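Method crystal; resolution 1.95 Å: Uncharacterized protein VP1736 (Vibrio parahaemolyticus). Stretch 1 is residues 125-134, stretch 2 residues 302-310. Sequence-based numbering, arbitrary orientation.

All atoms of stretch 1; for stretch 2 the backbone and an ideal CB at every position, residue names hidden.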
# COMPACT_ATOMS: atom_id res chain seq x y z
N GLN A 125 11.02 4.89 5.95
CA GLN A 125 11.42 3.49 5.80
C GLN A 125 10.23 2.58 5.47
O GLN A 125 10.10 1.51 6.04
CB GLN A 125 12.13 2.98 7.06
CG GLN A 125 13.53 3.53 7.24
CD GLN A 125 14.47 3.14 6.11
OE1 GLN A 125 15.29 3.93 5.66
NE2 GLN A 125 14.36 1.89 5.65
N MSE A 126 9.40 3.04 4.52
CA MSE A 126 8.24 2.32 4.02
C MSE A 126 8.60 1.43 2.83
O MSE A 126 9.26 1.87 1.89
CB MSE A 126 7.16 3.32 3.58
CG MSE A 126 5.88 2.67 3.09
SE MSE A 126 4.94 1.61 4.43
CE MSE A 126 4.84 2.94 5.84
N TYR A 127 8.14 0.18 2.88
CA TYR A 127 8.39 -0.77 1.79
C TYR A 127 7.14 -1.42 1.25
O TYR A 127 6.25 -1.83 2.02
CB TYR A 127 9.41 -1.83 2.21
CG TYR A 127 10.75 -1.21 2.50
CD1 TYR A 127 11.02 -0.65 3.74
CD2 TYR A 127 11.74 -1.16 1.52
CE1 TYR A 127 12.24 -0.05 4.02
CE2 TYR A 127 12.97 -0.57 1.79
CZ TYR A 127 13.22 -0.02 3.04
OH TYR A 127 14.42 0.59 3.31
N ALA A 128 7.05 -1.49 -0.07
CA ALA A 128 6.00 -2.26 -0.72
C ALA A 128 6.30 -3.74 -0.47
O ALA A 128 7.46 -4.11 -0.31
CB ALA A 128 5.94 -1.96 -2.22
N THR A 129 5.24 -4.55 -0.37
CA THR A 129 5.38 -6.00 -0.28
C THR A 129 5.62 -6.64 -1.65
O THR A 129 6.08 -7.79 -1.74
CB THR A 129 4.13 -6.64 0.32
OG1 THR A 129 3.02 -6.30 -0.50
CG2 THR A 129 3.87 -6.15 1.76
N GLY A 130 5.33 -5.89 -2.71
CA GLY A 130 5.51 -6.39 -4.08
C GLY A 130 6.07 -5.43 -5.11
O GLY A 130 6.55 -4.33 -4.77
N THR A 131 6.03 -5.88 -6.37
CA THR A 131 6.50 -5.12 -7.52
C THR A 131 5.41 -4.78 -8.53
O THR A 131 5.66 -4.04 -9.49
CB THR A 131 7.61 -5.86 -8.28
OG1 THR A 131 7.10 -7.11 -8.78
CG2 THR A 131 8.79 -6.09 -7.37
N ARG A 132 4.20 -5.30 -8.31
CA ARG A 132 3.11 -5.13 -9.27
C ARG A 132 1.97 -4.33 -8.68
O ARG A 132 1.75 -4.35 -7.48
CB ARG A 132 2.63 -6.48 -9.80
CG ARG A 132 3.69 -7.27 -10.61
CD ARG A 132 3.27 -8.71 -10.76
NE ARG A 132 4.08 -9.45 -11.73
CZ ARG A 132 5.15 -10.18 -11.42
NH1 ARG A 132 5.58 -10.29 -10.16
NH2 ARG A 132 5.80 -10.81 -12.39
N SER A 133 1.26 -3.62 -9.55
CA SER A 133 0.16 -2.78 -9.14
C SER A 133 -0.89 -3.52 -8.31
O SER A 133 -1.30 -3.00 -7.26
CB SER A 133 -0.46 -2.09 -10.36
OG SER A 133 0.48 -1.20 -10.95
N VAL A 134 -1.32 -4.70 -8.76
CA VAL A 134 -2.34 -5.43 -8.00
C VAL A 134 -1.88 -5.80 -6.59
O VAL A 134 -2.70 -5.88 -5.69
CB VAL A 134 -2.94 -6.69 -8.72
CG1 VAL A 134 -3.88 -6.28 -9.85
CG2 VAL A 134 -1.88 -7.65 -9.19
N UNK A 302 -0.82 9.41 0.90
CA UNK A 302 -0.15 9.37 -0.40
C UNK A 302 0.83 8.21 -0.29
O UNK A 302 1.77 8.27 0.51
CB UNK A 302 0.54 10.69 -0.75
N UNK A 303 0.62 7.17 -1.08
CA UNK A 303 1.48 5.99 -1.03
C UNK A 303 1.58 5.35 -2.42
O UNK A 303 0.60 5.31 -3.17
CB UNK A 303 0.95 4.98 -0.01
N UNK A 304 2.77 4.86 -2.77
CA UNK A 304 2.94 4.15 -4.04
C UNK A 304 2.39 2.72 -3.96
O UNK A 304 2.16 2.18 -2.86
CB UNK A 304 4.42 4.12 -4.43
N UNK A 305 2.14 2.13 -5.12
CA UNK A 305 1.78 0.72 -5.20
C UNK A 305 3.03 -0.16 -5.25
O UNK A 305 2.98 -1.32 -4.86
CB UNK A 305 0.90 0.46 -6.43
N UNK A 306 4.13 0.42 -5.73
CA UNK A 306 5.45 -0.23 -5.85
C UNK A 306 6.42 0.76 -6.51
O UNK A 306 6.02 1.80 -7.00
CB UNK A 306 5.36 -1.53 -6.66
N UNK A 307 7.70 0.42 -6.52
CA UNK A 307 8.70 1.20 -7.26
C UNK A 307 8.58 0.82 -8.73
O UNK A 307 8.01 -0.23 -9.06
CB UNK A 307 10.12 0.95 -6.74
N UNK A 308 9.09 1.67 -9.61
CA UNK A 308 9.25 1.28 -11.01
C UNK A 308 10.01 -0.05 -11.04
O UNK A 308 11.05 -0.20 -10.41
CB UNK A 308 9.98 2.36 -11.81
N UNK A 309 9.46 -1.01 -11.78
CA UNK A 309 10.03 -2.35 -11.91
C UNK A 309 11.53 -2.35 -12.27
O UNK A 309 11.98 -1.56 -13.08
CB UNK A 309 9.25 -3.13 -12.97
N UNK A 310 12.29 -3.22 -11.62
CA UNK A 310 13.62 -3.56 -12.09
C UNK A 310 13.57 -5.05 -12.47
O UNK A 310 12.81 -5.81 -11.86
CB UNK A 310 14.69 -3.27 -11.03

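Position 302 lies on a strand, and its ideal CB has nothing of stretch 1 within 5.5 Å. Stretch 1 sets no preference; phi/psi of -102/115 is ordinary strand geometry, which beta-branched residues tolerate well. The deposited residue is Val302, which does not touch stretch 1.

Position 303 continues the strand with phi/psi of -148/141. Its CA-to-CB bond points toward stretch 1, but the ideal CB stops short of any atom there. The CA of position 303 is 9.2 Å from CA of Met126, and the selenomethionine side chain offers an apolar surface. A long apolar side chain could span this distance; a short one would not reach Met126. The residue is Ile303. With chi1 and chi2 both t, its chain is extended, and CD1 comes to 4.3 Å from CG of Met126.

Position 304 points sideways and its ideal CB is free of neighbours from stretch 1. Many residues would serve. It is Ala304, which makes no contact with stretch 1.

Position 305 leaves the strand and points toward stretch 1. Its ideal CB is 4.2 Å from O of Ser133 and 5.0 Å from O of Arg132. The hydroxyl of Ser133 lies beyond, so a short polar side chain that can reach it, Asp or Asn, would suit. The residue is Asp305. Its OD2 lies 2.8 Å from OG of Ser133, a distance suited to a hydrogen bond, though the hydroxyl proton has another acceptor within reach. The backbone also takes part: O of Asp305 is 4.0 Å from CB of Ala128.

Position 306 has the closest setting. Its extended backbone, 177/170, sends CB toward stretch 1, 3.6 Å from O of Gly130 and 3.8 Å from C of Thr131. Beyond lies the backbone of 131-132, with the Ser133 hydroxyl farther on. A flat side chain with polar atoms would suit, such as His or Asn; an aromatic ring could also lie along this backbone. The residue is His306. N of Arg132 and O of Thr131 lie over one face of the ring, and CD2 is 3.3 Å from C of Arg132. At the ring edge, NE2 is 3.1 Å from OG of Ser133. ND1 is turned to its own stretch, donating a hydrogen bond to the backbone O of position 307 at 2.7 Å.

Position 307 points sideways into space free of stretch 1, so the choice is wide. It is Asp307, whose OD1 accepts a weak hydrogen bond from the backbone N of position 308. A water joins its N to O of Gly130.

Position 308 points away, so stretch 1 sets no preference. It is Ala308.

Position 309 points sideways, its ideal CB 5.1 Å from O of Thr131. A long side chain could turn back. The residue is Arg309. Its CD is 3.8 Å from O of Thr131, and its NH2 is 3.2 Å from NH2 of Arg132, two like charges without a hydrogen bond.

Position 310 points sideways, clear of stretch 1, so many side chains would serve. It is Val310.

Stretch 2 302-310: VIADHDARV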
# COMPACT_ATOMS: atom_id res chain seq x y z
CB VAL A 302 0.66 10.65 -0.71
CG1 VAL A 302 1.37 10.51 -2.07
CG2 VAL A 302 -0.23 11.90 -0.67
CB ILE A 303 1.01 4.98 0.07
CG1 ILE A 303 2.11 3.96 0.38
CG2 ILE A 303 -0.33 4.33 -0.29
CD1 ILE A 303 1.85 3.09 1.60
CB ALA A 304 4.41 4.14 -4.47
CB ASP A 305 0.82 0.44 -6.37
CG ASP A 305 1.40 0.84 -7.72
OD1 ASP A 305 2.45 1.53 -7.78
OD2 ASP A 305 0.80 0.45 -8.74
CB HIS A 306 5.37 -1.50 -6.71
CG HIS A 306 4.70 -1.28 -8.03
ND1 HIS A 306 5.38 -0.86 -9.15
CD2 HIS A 306 3.41 -1.41 -8.41
CE1 HIS A 306 4.54 -0.75 -10.16
NE2 HIS A 306 3.34 -1.08 -9.74
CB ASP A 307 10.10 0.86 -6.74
CG ASP A 307 11.21 1.72 -7.33
OD1 ASP A 307 10.95 2.77 -7.98
OD2 ASP A 307 12.37 1.35 -7.12
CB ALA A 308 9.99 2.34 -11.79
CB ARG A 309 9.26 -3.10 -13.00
CG ARG A 309 9.21 -4.61 -12.83
CD ARG A 309 7.81 -5.06 -12.39
NE ARG A 309 7.58 -6.45 -12.77
CZ ARG A 309 6.70 -6.86 -13.69
NH1 ARG A 309 5.92 -5.99 -14.33
NH2 ARG A 309 6.58 -8.15 -13.94
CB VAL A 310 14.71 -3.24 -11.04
CG1 VAL A 310 14.66 -4.18 -9.84
CG2 VAL A 310 16.11 -3.26 -11.69
O HOH W 1 8.48 -2.21 -5.41
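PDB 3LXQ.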